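Local coordinates for nucleoprotein (Human coronavirus NL63, PDB 5N4K), which probably packages the viral genomic RNA into a helical ribonucleocapsid, the chain here being its N-terminal RNA-binding domain, at residues R23-L35 with L123-P135. Numbering follows the deposited sequence. Where two conformers were deposited one is given.
With SO4 (sulfate ion), chain C; SO4 (sulfate ion), chain E.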
ATOM      1  N   ARG A  23     -17.069   1.730  -4.155  1.00 41.76           N
ATOM      2  CA  ARG A  23     -15.660   2.081  -4.017  1.00 40.65           C
ATOM      3  C   ARG A  23     -15.481   3.309  -3.129  1.00 37.90           C
ATOM      4  O   ARG A  23     -16.311   4.241  -3.099  1.00 37.96           O
ATOM      5  CB  ARG A  23     -14.995   2.254  -5.395  1.00 41.10           C
ATOM      6  CG  ARG A  23     -15.331   3.537  -6.126  1.00 41.47           C
ATOM      7  CD  ARG A  23     -14.906   3.425  -7.587  1.00 41.27           C
ATOM      8  NE  ARG A  23     -15.539   4.432  -8.444  1.00 45.35           N
ATOM      9  CZ  ARG A  23     -15.171   4.700  -9.703  1.00 50.40           C
ATOM     10  NH1 ARG A  23     -14.149   4.039 -10.247  1.00 47.02           N
ATOM     11  NH2 ARG A  23     -15.833   5.631 -10.422  1.00 49.19           N
ATOM     12  N   LYS A  24     -14.382   3.254  -2.381  1.00 31.23           N
ATOM     13  CA  LYS A  24     -13.929   4.274  -1.484  1.00 28.73           C
ATOM     14  C   LYS A  24     -12.664   4.901  -2.021  1.00 25.74           C
ATOM     15  O   LYS A  24     -11.930   4.292  -2.825  1.00 31.90           O
ATOM     16  CB  LYS A  24     -13.641   3.645  -0.100  1.00 29.28           C
ATOM     17  CG  LYS A  24     -14.918   3.015   0.460  1.00 35.61           C
ATOM     18  CD  LYS A  24     -14.780   2.604   1.897  1.00 35.92           C
ATOM     19  CE  LYS A  24     -15.938   1.720   2.332  1.00 43.12           C
ATOM     20  NZ  LYS A  24     -17.127   2.553   2.594  1.00 45.80           N
ATOM     21  N   LYS A  25     -12.385   6.099  -1.594  1.00 24.65           N
ATOM     22  CA  LYS A  25     -11.283   6.794  -2.190  1.00 25.19           C
ATOM     23  C   LYS A  25      -9.908   6.455  -1.668  1.00 24.14           C
ATOM     24  O   LYS A  25      -8.958   6.706  -2.358  1.00 21.07           O
ATOM     25  CB  LYS A  25     -11.514   8.253  -2.151  1.00 30.44           C
ATOM     26  CG  LYS A  25     -11.628   8.850  -0.788  1.00 28.35           C
ATOM     27  CD  LYS A  25     -12.043  10.327  -0.955  0.50 30.69           C
ATOM     28  CE  LYS A  25     -11.183  11.190  -0.061  0.50 32.06           C
ATOM     29  NZ  LYS A  25     -11.172  12.628  -0.462  0.50 34.21           N
ATOM     30  N   PHE A  26      -9.776   5.881  -0.453  1.00 18.70           N
ATOM     31  CA  PHE A  26      -8.506   5.633   0.164  1.00 18.87           C
ATOM     32  C   PHE A  26      -8.450   4.149   0.489  1.00 16.61           C
ATOM     33  O   PHE A  26      -9.482   3.491   0.606  1.00 16.66           O
ATOM     34  CB  PHE A  26      -8.345   6.368   1.486  1.00 19.84           C
ATOM     35  CG  PHE A  26      -8.252   7.848   1.382  1.00 26.53           C
ATOM     36  CD1 PHE A  26      -7.451   8.439   0.456  1.00 31.67           C
ATOM     37  CD2 PHE A  26      -8.864   8.633   2.342  1.00 27.26           C
ATOM     38  CE1 PHE A  26      -7.355   9.808   0.384  1.00 36.76           C
ATOM     39  CE2 PHE A  26      -8.751  10.007   2.296  1.00 32.08           C
ATOM     40  CZ  PHE A  26      -7.990  10.584   1.324  1.00 31.72           C
ATOM     41  N   PRO A  27      -7.233   3.639   0.614  1.00 15.64           N
ATOM     42  CA  PRO A  27      -7.150   2.247   1.035  1.00 15.64           C
ATOM     43  C   PRO A  27      -7.673   2.070   2.444  1.00 14.01           C
ATOM     44  O   PRO A  27      -7.740   3.039   3.225  1.00 15.88           O
ATOM     45  CB  PRO A  27      -5.656   1.963   0.971  1.00 17.72           C
ATOM     46  CG  PRO A  27      -5.006   3.219   1.046  1.00 20.78           C
ATOM     47  CD  PRO A  27      -5.904   4.230   0.392  1.00 17.20           C
ATOM     48  N   PRO A  28      -8.065   0.832   2.765  1.00 14.30           N
ATOM     49  CA  PRO A  28      -8.734   0.659   4.042  1.00 15.85           C
ATOM     50  C   PRO A  28      -7.827   0.867   5.241  1.00 15.48           C
ATOM     51  O   PRO A  28      -6.653   0.486   5.233  1.00 15.10           O
ATOM     52  CB  PRO A  28      -9.176  -0.803   4.028  1.00 17.26           C
ATOM     53  CG  PRO A  28      -8.888  -1.276   2.699  1.00 20.00           C
ATOM     54  CD  PRO A  28      -8.011  -0.401   1.955  1.00 17.71           C
ATOM     55  N   PRO A  29      -8.422   1.429   6.332  1.00 15.51           N
ATOM     56  CA  PRO A  29      -7.657   1.564   7.553  1.00 15.76           C
ATOM     57  C   PRO A  29      -7.610   0.270   8.353  1.00 13.05           C
ATOM     58  O   PRO A  29      -8.476  -0.562   8.269  1.00 14.63           O
ATOM     59  CB  PRO A  29      -8.463   2.622   8.380  1.00 16.77           C
ATOM     60  CG  PRO A  29      -9.694   2.840   7.710  1.00 18.55           C
ATOM     61  CD  PRO A  29      -9.823   1.962   6.500  1.00 16.85           C
ATOM     62  N   SER A  30      -6.574   0.157   9.162  1.00 13.38           N
ATOM     63  CA  SER A  30      -6.382  -0.976  10.082  1.00 12.02           C
ATOM     64  C   SER A  30      -7.222  -0.773  11.315  1.00 14.17           C
ATOM     65  O   SER A  30      -7.419   0.329  11.777  1.00 14.48           O
ATOM     66  CB  SER A  30      -4.916  -1.044  10.457  1.00 12.06           C
ATOM     67  OG  SER A  30      -4.593  -2.001  11.455  1.00 11.79           O
ATOM     68  N   PHE A  31      -7.667  -1.873  11.878  1.00 12.89           N
ATOM     69  CA  PHE A  31      -8.317  -1.833  13.192  1.00 11.69           C
ATOM     70  C   PHE A  31      -7.367  -1.394  14.276  1.00 14.65           C
ATOM     71  O   PHE A  31      -7.854  -1.024  15.403  1.00 16.02           O
ATOM     72  CB  PHE A  31      -8.890  -3.179  13.574  1.00 12.65           C
ATOM     73  CG  PHE A  31     -10.114  -3.576  12.821  1.00 12.89           C
ATOM     74  CD1 PHE A  31     -11.319  -3.020  13.149  1.00 14.03           C
ATOM     75  CD2 PHE A  31     -10.129  -4.518  11.813  1.00 14.15           C
ATOM     76  CE1 PHE A  31     -12.471  -3.304  12.471  1.00 15.52           C
ATOM     77  CE2 PHE A  31     -11.298  -4.836  11.116  1.00 14.59           C
ATOM     78  CZ  PHE A  31     -12.510  -4.206  11.445  1.00 15.71           C
ATOM     79  N   TYR A  32      -6.059  -1.476  14.079  1.00 12.38           N
ATOM     80  CA  TYR A  32      -5.085  -1.291  15.117  1.00 11.73           C
ATOM     81  C   TYR A  32      -4.115  -0.158  14.826  1.00 12.63           C
ATOM     82  O   TYR A  32      -3.833   0.131  13.679  1.00 12.63           O
ATOM     83  CB  TYR A  32      -4.265  -2.584  15.366  1.00 12.20           C
ATOM     84  CG  TYR A  32      -5.137  -3.723  15.716  1.00 13.83           C
ATOM     85  CD1 TYR A  32      -5.659  -3.872  17.022  1.00 13.97           C
ATOM     86  CD2 TYR A  32      -5.553  -4.686  14.754  1.00 12.37           C
ATOM     87  CE1 TYR A  32      -6.573  -4.862  17.349  1.00 14.14           C
ATOM     88  CE2 TYR A  32      -6.462  -5.666  15.041  1.00 12.27           C
ATOM     89  CZ  TYR A  32      -6.970  -5.749  16.324  1.00 12.95           C
ATOM     90  OH  TYR A  32      -7.787  -6.738  16.726  1.00 15.25           O
ATOM     91  N   MET A  33      -3.583   0.466  15.880  1.00 12.96           N
ATOM     92  CA  MET A  33      -2.424   1.292  15.744  0.70 13.78           C
ATOM     93  C   MET A  33      -1.275   0.535  15.107  1.00 12.81           C
ATOM     94  O   MET A  33      -1.151  -0.682  15.306  1.00 13.01           O
ATOM     95  CB  MET A  33      -1.988   1.850  17.140  0.70 14.99           C
ATOM     96  CG  MET A  33      -2.961   2.945  17.661  0.70 16.99           C
ATOM     97  SD  MET A  33      -3.074   4.412  16.660  0.70 22.35           S
ATOM     98  CE  MET A  33      -1.479   5.195  16.995  0.70 23.06           C
ATOM     99  N   PRO A  34      -0.390   1.224  14.399  1.00 12.67           N
ATOM    100  CA  PRO A  34       0.806   0.566  13.841  1.00 12.96           C
ATOM    101  C   PRO A  34       1.832   0.243  14.891  1.00 15.14           C
ATOM    102  O   PRO A  34       1.822   0.775  16.027  1.00 15.48           O
ATOM    103  CB  PRO A  34       1.339   1.574  12.852  1.00 13.91           C
ATOM    104  CG  PRO A  34       0.892   2.907  13.395  1.00 14.42           C
ATOM    105  CD  PRO A  34      -0.394   2.649  14.074  1.00 13.69           C
ATOM    106  N   LEU A  35       2.803  -0.593  14.502  1.00 12.28           N
ATOM    107  CA  LEU A  35       4.042  -0.750  15.220  1.00 13.33           C
ATOM    108  C   LEU A  35       5.102   0.022  14.438  1.00 13.67           C
ATOM    109  O   LEU A  35       5.036   0.212  13.193  1.00 13.22           O
ATOM    110  CB  LEU A  35       4.482  -2.195  15.343  1.00 14.06           C
ATOM    111  CG  LEU A  35       3.412  -3.093  15.904  1.00 15.72           C
ATOM    112  CD1 LEU A  35       3.950  -4.560  15.883  1.00 16.31           C
ATOM    113  CD2 LEU A  35       2.975  -2.657  17.255  1.00 16.25           C
ATOM    114  N   LEU A 123     -14.004 -10.298   8.867  1.00 14.51           N
ATOM    115  CA  LEU A 123     -13.844  -9.136   9.725  1.00 16.27           C
ATOM    116  C   LEU A 123     -13.874  -7.812   9.040  1.00 15.45           C
ATOM    117  O   LEU A 123     -14.049  -6.807   9.755  1.00 16.60           O
ATOM    118  CB  LEU A 123     -12.592  -9.295  10.594  1.00 16.61           C
ATOM    119  CG  LEU A 123     -12.690 -10.527  11.503  1.00 17.01           C
ATOM    120  CD1 LEU A 123     -11.433 -10.744  12.257  1.00 18.43           C
ATOM    121  CD2 LEU A 123     -13.786 -10.330  12.550  1.00 18.69           C
ATOM    122  N   GLY A 124     -13.693  -7.756   7.730  1.00 14.28           N
ATOM    123  CA  GLY A 124     -13.674  -6.499   7.050  1.00 16.63           C
ATOM    124  C   GLY A 124     -12.573  -5.595   7.516  1.00 15.55           C
ATOM    125  O   GLY A 124     -11.554  -5.959   8.011  1.00 17.03           O
ATOM    126  N   ASN A 125     -12.882  -4.284   7.365  1.00 16.78           N
ATOM    127  CA  ASN A 125     -12.008  -3.223   7.699  1.00 17.66           C
ATOM    128  C   ASN A 125     -12.603  -2.227   8.703  1.00 16.45           C
ATOM    129  O   ASN A 125     -13.860  -2.177   8.825  1.00 18.73           O
ATOM    130  CB  ASN A 125     -11.637  -2.403   6.419  1.00 18.76           C
ATOM    131  CG  ASN A 125     -11.081  -3.300   5.333  1.00 19.09           C
ATOM    132  OD1 ASN A 125     -10.005  -3.858   5.516  1.00 16.36           O
ATOM    133  ND2 ASN A 125     -11.841  -3.550   4.326  1.00 24.79           N
ATOM    134  N   ARG A 126     -11.700  -1.477   9.344  1.00 15.64           N
ATOM    135  CA  ARG A 126     -12.159  -0.472  10.303  1.00 17.02           C
ATOM    136  C   ARG A 126     -12.886   0.638   9.550  1.00 17.59           C
ATOM    137  O   ARG A 126     -12.465   1.058   8.495  1.00 17.98           O
ATOM    138  CB  ARG A 126     -10.975   0.082  11.026  1.00 16.79           C
ATOM    139  CG  ARG A 126     -11.379   0.867  12.293  1.00 17.18           C
ATOM    140  CD  ARG A 126     -10.252   1.690  12.720  1.00 18.42           C
ATOM    141  NE  ARG A 126     -10.196   2.902  11.944  1.00 20.86           N
ATOM    142  CZ  ARG A 126      -9.137   3.629  11.673  1.00 18.43           C
ATOM    143  NH1 ARG A 126      -9.265   4.830  11.149  1.00 21.85           N
ATOM    144  NH2 ARG A 126      -7.920   3.198  11.896  1.00 18.19           N
ATOM    145  N   LYS A 127     -13.954   1.144  10.201  1.00 18.40           N
ATOM    146  CA  LYS A 127     -14.539   2.389   9.695  1.00 22.95           C
ATOM    147  C   LYS A 127     -13.616   3.562   9.962  1.00 22.08           C
ATOM    148  O   LYS A 127     -12.940   3.667  10.995  1.00 21.70           O
ATOM    149  CB  LYS A 127     -15.902   2.656  10.320  1.00 27.14           C
ATOM    150  CG  LYS A 127     -16.853   1.486  10.154  1.00 29.19           C
ATOM    151  N   ARG A 128     -13.541   4.480   8.999  1.00 24.36           N
ATOM    152  CA  ARG A 128     -12.589   5.525   9.081  1.00 23.09           C
ATOM    153  C   ARG A 128     -12.702   6.379  10.338  1.00 23.77           C
ATOM    154  O   ARG A 128     -11.702   6.787  10.898  1.00 26.54           O
ATOM    155  CB  ARG A 128     -12.773   6.472   7.886  1.00 29.71           C
ATOM    156  CG  ARG A 128     -12.312   5.834   6.591  1.00 34.33           C
ATOM    157  CD  ARG A 128     -12.461   6.829   5.435  1.00 40.05           C
ATOM    158  NE  ARG A 128     -11.602   7.998   5.607  1.00 40.34           N
ATOM    159  CZ  ARG A 128     -10.265   8.008   5.555  1.00 44.99           C
ATOM    160  NH1 ARG A 128      -9.576   6.873   5.346  1.00 41.81           N
ATOM    161  NH2 ARG A 128      -9.605   9.170   5.704  1.00 43.80           N
ATOM    162  N   ASN A 129     -13.949   6.636  10.743  1.00 24.69           N
ATOM    163  CA  ASN A 129     -14.179   7.440  11.955  1.00 27.34           C
ATOM    164  C   ASN A 129     -14.111   6.687  13.260  1.00 32.72           C
ATOM    165  O   ASN A 129     -14.349   7.276  14.318  1.00 34.89           O
ATOM    166  CB  ASN A 129     -15.522   8.173  11.857  1.00 30.80           C
ATOM    167  CG  ASN A 129     -16.727   7.249  11.976  1.00 36.06           C
ATOM    168  OD1 ASN A 129     -16.628   6.095  12.351  1.00 46.69           O
ATOM    169  ND2 ASN A 129     -17.915   7.784  11.641  1.00 49.95           N
ATOM    170  N   GLN A 130     -13.869   5.374  13.235  1.00 27.38           N
ATOM    171  CA  GLN A 130     -13.627   4.583  14.488  0.50 25.52           C
ATOM    172  C   GLN A 130     -12.146   4.734  14.825  1.00 26.32           C
ATOM    173  O   GLN A 130     -11.279   4.683  13.973  1.00 24.45           O
ATOM    174  CB  GLN A 130     -14.146   3.072  14.548  0.50 27.24           C
ATOM    175  CG  GLN A 130     -14.500   2.173  13.310  0.50 27.08           C
ATOM    176  CD  GLN A 130     -14.684   0.605  13.537  0.50 26.74           C
ATOM    177  OE1 GLN A 130     -15.004  -0.155  12.602  0.50 16.57           O
ATOM    178  NE2 GLN A 130     -14.476   0.131  14.780  0.50 27.18           N
ATOM    179  N   LYS A 131     -11.828   4.912  16.083  1.00 25.74           N
ATOM    180  CA  LYS A 131     -10.422   5.075  16.428  1.00 24.33           C
ATOM    181  C   LYS A 131      -9.708   3.665  16.412  1.00 21.38           C
ATOM    182  O   LYS A 131     -10.296   2.667  16.827  1.00 23.12           O
ATOM    183  CB  LYS A 131     -10.317   5.637  17.844  1.00 29.55           C
ATOM    184  CG  LYS A 131      -8.997   6.273  18.172  1.00 30.18           C
ATOM    185  N   PRO A 132      -8.485   3.644  15.896  1.00 20.97           N
ATOM    186  CA  PRO A 132      -7.693   2.415  15.986  1.00 21.07           C
ATOM    187  C   PRO A 132      -7.432   1.956  17.419  1.00 23.21           C
ATOM    188  O   PRO A 132      -7.378   2.765  18.361  1.00 27.92           O
ATOM    189  CB  PRO A 132      -6.401   2.782  15.249  1.00 22.73           C
ATOM    190  CG  PRO A 132      -6.290   4.218  15.357  1.00 27.26           C
ATOM    191  CD  PRO A 132      -7.684   4.741  15.359  1.00 22.63           C
ATOM    192  N   LEU A 133      -7.372   0.694  17.630  1.00 19.29           N
ATOM    193  CA  LEU A 133      -7.039   0.157  18.955  1.00 20.11           C
ATOM    194  C   LEU A 133      -5.574  -0.076  19.104  1.00 18.25           C
ATOM    195  O   LEU A 133      -4.887  -0.464  18.204  1.00 15.20           O
ATOM    196  CB  LEU A 133      -7.772  -1.132  19.105  1.00 21.72           C
ATOM    197  CG  LEU A 133      -9.317  -1.142  18.920  1.00 27.75           C
ATOM    198  CD1 LEU A 133      -9.754  -2.534  18.587  1.00 28.94           C
ATOM    199  CD2 LEU A 133      -9.963  -0.770  20.227  1.00 30.09           C
ATOM    200  N   GLU A 134      -5.031   0.025  20.319  1.00 19.77           N
ATOM    201  CA  GLU A 134      -3.703  -0.362  20.588  1.00 19.47           C
ATOM    202  C   GLU A 134      -3.672  -1.901  20.523  1.00 17.07           C
ATOM    203  O   GLU A 134      -4.453  -2.639  21.166  1.00 18.57           O
ATOM    204  CB  GLU A 134      -3.303   0.037  22.063  1.00 22.06           C
ATOM    205  CG  GLU A 134      -1.929  -0.532  22.423  0.70 26.56           C
ATOM    206  CD  GLU A 134      -1.321   0.113  23.636  0.70 32.54           C
ATOM    207  OE1 GLU A 134      -1.427  -0.515  24.712  0.70 34.66           O
ATOM    208  OE2 GLU A 134      -0.739   1.209  23.470  0.70 39.03           O
ATOM    209  N   PRO A 135      -2.751  -2.476  19.703  1.00 14.86           N
ATOM    210  CA  PRO A 135      -2.695  -3.948  19.610  1.00 15.00           C
ATOM    211  C   PRO A 135      -2.035  -4.605  20.791  1.00 15.22           C
ATOM    212  O   PRO A 135      -0.962  -4.154  21.191  1.00 17.35           O
ATOM    213  CB  PRO A 135      -1.903  -4.125  18.343  1.00 15.87           C
ATOM    214  CG  PRO A 135      -0.988  -3.010  18.237  1.00 15.21           C
ATOM    215  CD  PRO A 135      -1.782  -1.833  18.822  1.00 14.43           C
TER
HETATM  216  S   SO4 C 401     -15.753   4.536   5.679  0.70 46.34           S
HETATM  217  O1  SO4 C 401     -15.020   3.927   6.792  0.70 46.09           O
HETATM  218  O2  SO4 C 401     -16.580   3.526   5.010  0.70 52.54           O
HETATM  219  O3  SO4 C 401     -16.622   5.553   6.315  0.70 54.13           O
HETATM  220  O4  SO4 C 401     -14.931   5.232   4.663  0.70 45.33           O
HETATM  221  S   SO4 E 403      -5.915   6.170  10.410  0.50 35.62           S
HETATM  222  O1  SO4 E 403      -4.647   6.347   9.671  0.50 36.60           O
HETATM  223  O2  SO4 E 403      -5.853   5.094  11.434  0.50 32.04           O
HETATM  224  O3  SO4 E 403      -6.184   7.477  11.058  0.50 35.83           O
HETATM  225  O4  SO4 E 403      -7.039   6.037   9.453  0.50 30.86           O
HETATM  226  O   HOH W   1     -10.549  -0.217  15.583  1.00 25.54           O
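Arg126 lies across Pro29, whose CB sits over the centre of one guanidinium face, 3.5 Å from CZ, while Pro132 CD lies over the rim of the opposite face. Proline suits both places, offering the flat group an apolar surface and leaving its N-H bonds for the edge: NH2 donates to Ser30 O (2.9 Å), NE to Lys127 O and NH1 to Arg128 O, tying 23-35 to the Lys127-Gln130 turn. With CG anti to the backbone N (chi1 -165°), the chain runs on toward Ser30 O and Pro29. Arg126 CB makes a CH-pi contact over Phe31, whose large ring fills a buried site, its edge meeting Leu123 O and Gly124 O. Beyond it, Leu133 N donates almost straight to Phe31 O (2.9 Å, 176°) and Met33 N to Leu133 O, a single beta bridge leading toward strand 35-37.

The Lys24 end is looser and more exposed. Phe26 brings CD2 over one face of the Arg128 guanidinium, planes 51° apart; Arg128 also salt-bridges Glu70 of the second subunit. Lys24 NZ and Arg128 N share a sulfate; another accepts from Arg126 NH2 and NH1 at the guanidinium's outer edge. Though probably from the crystallisation liquor, these anions are consistent with a surface able to receive RNA phosphates.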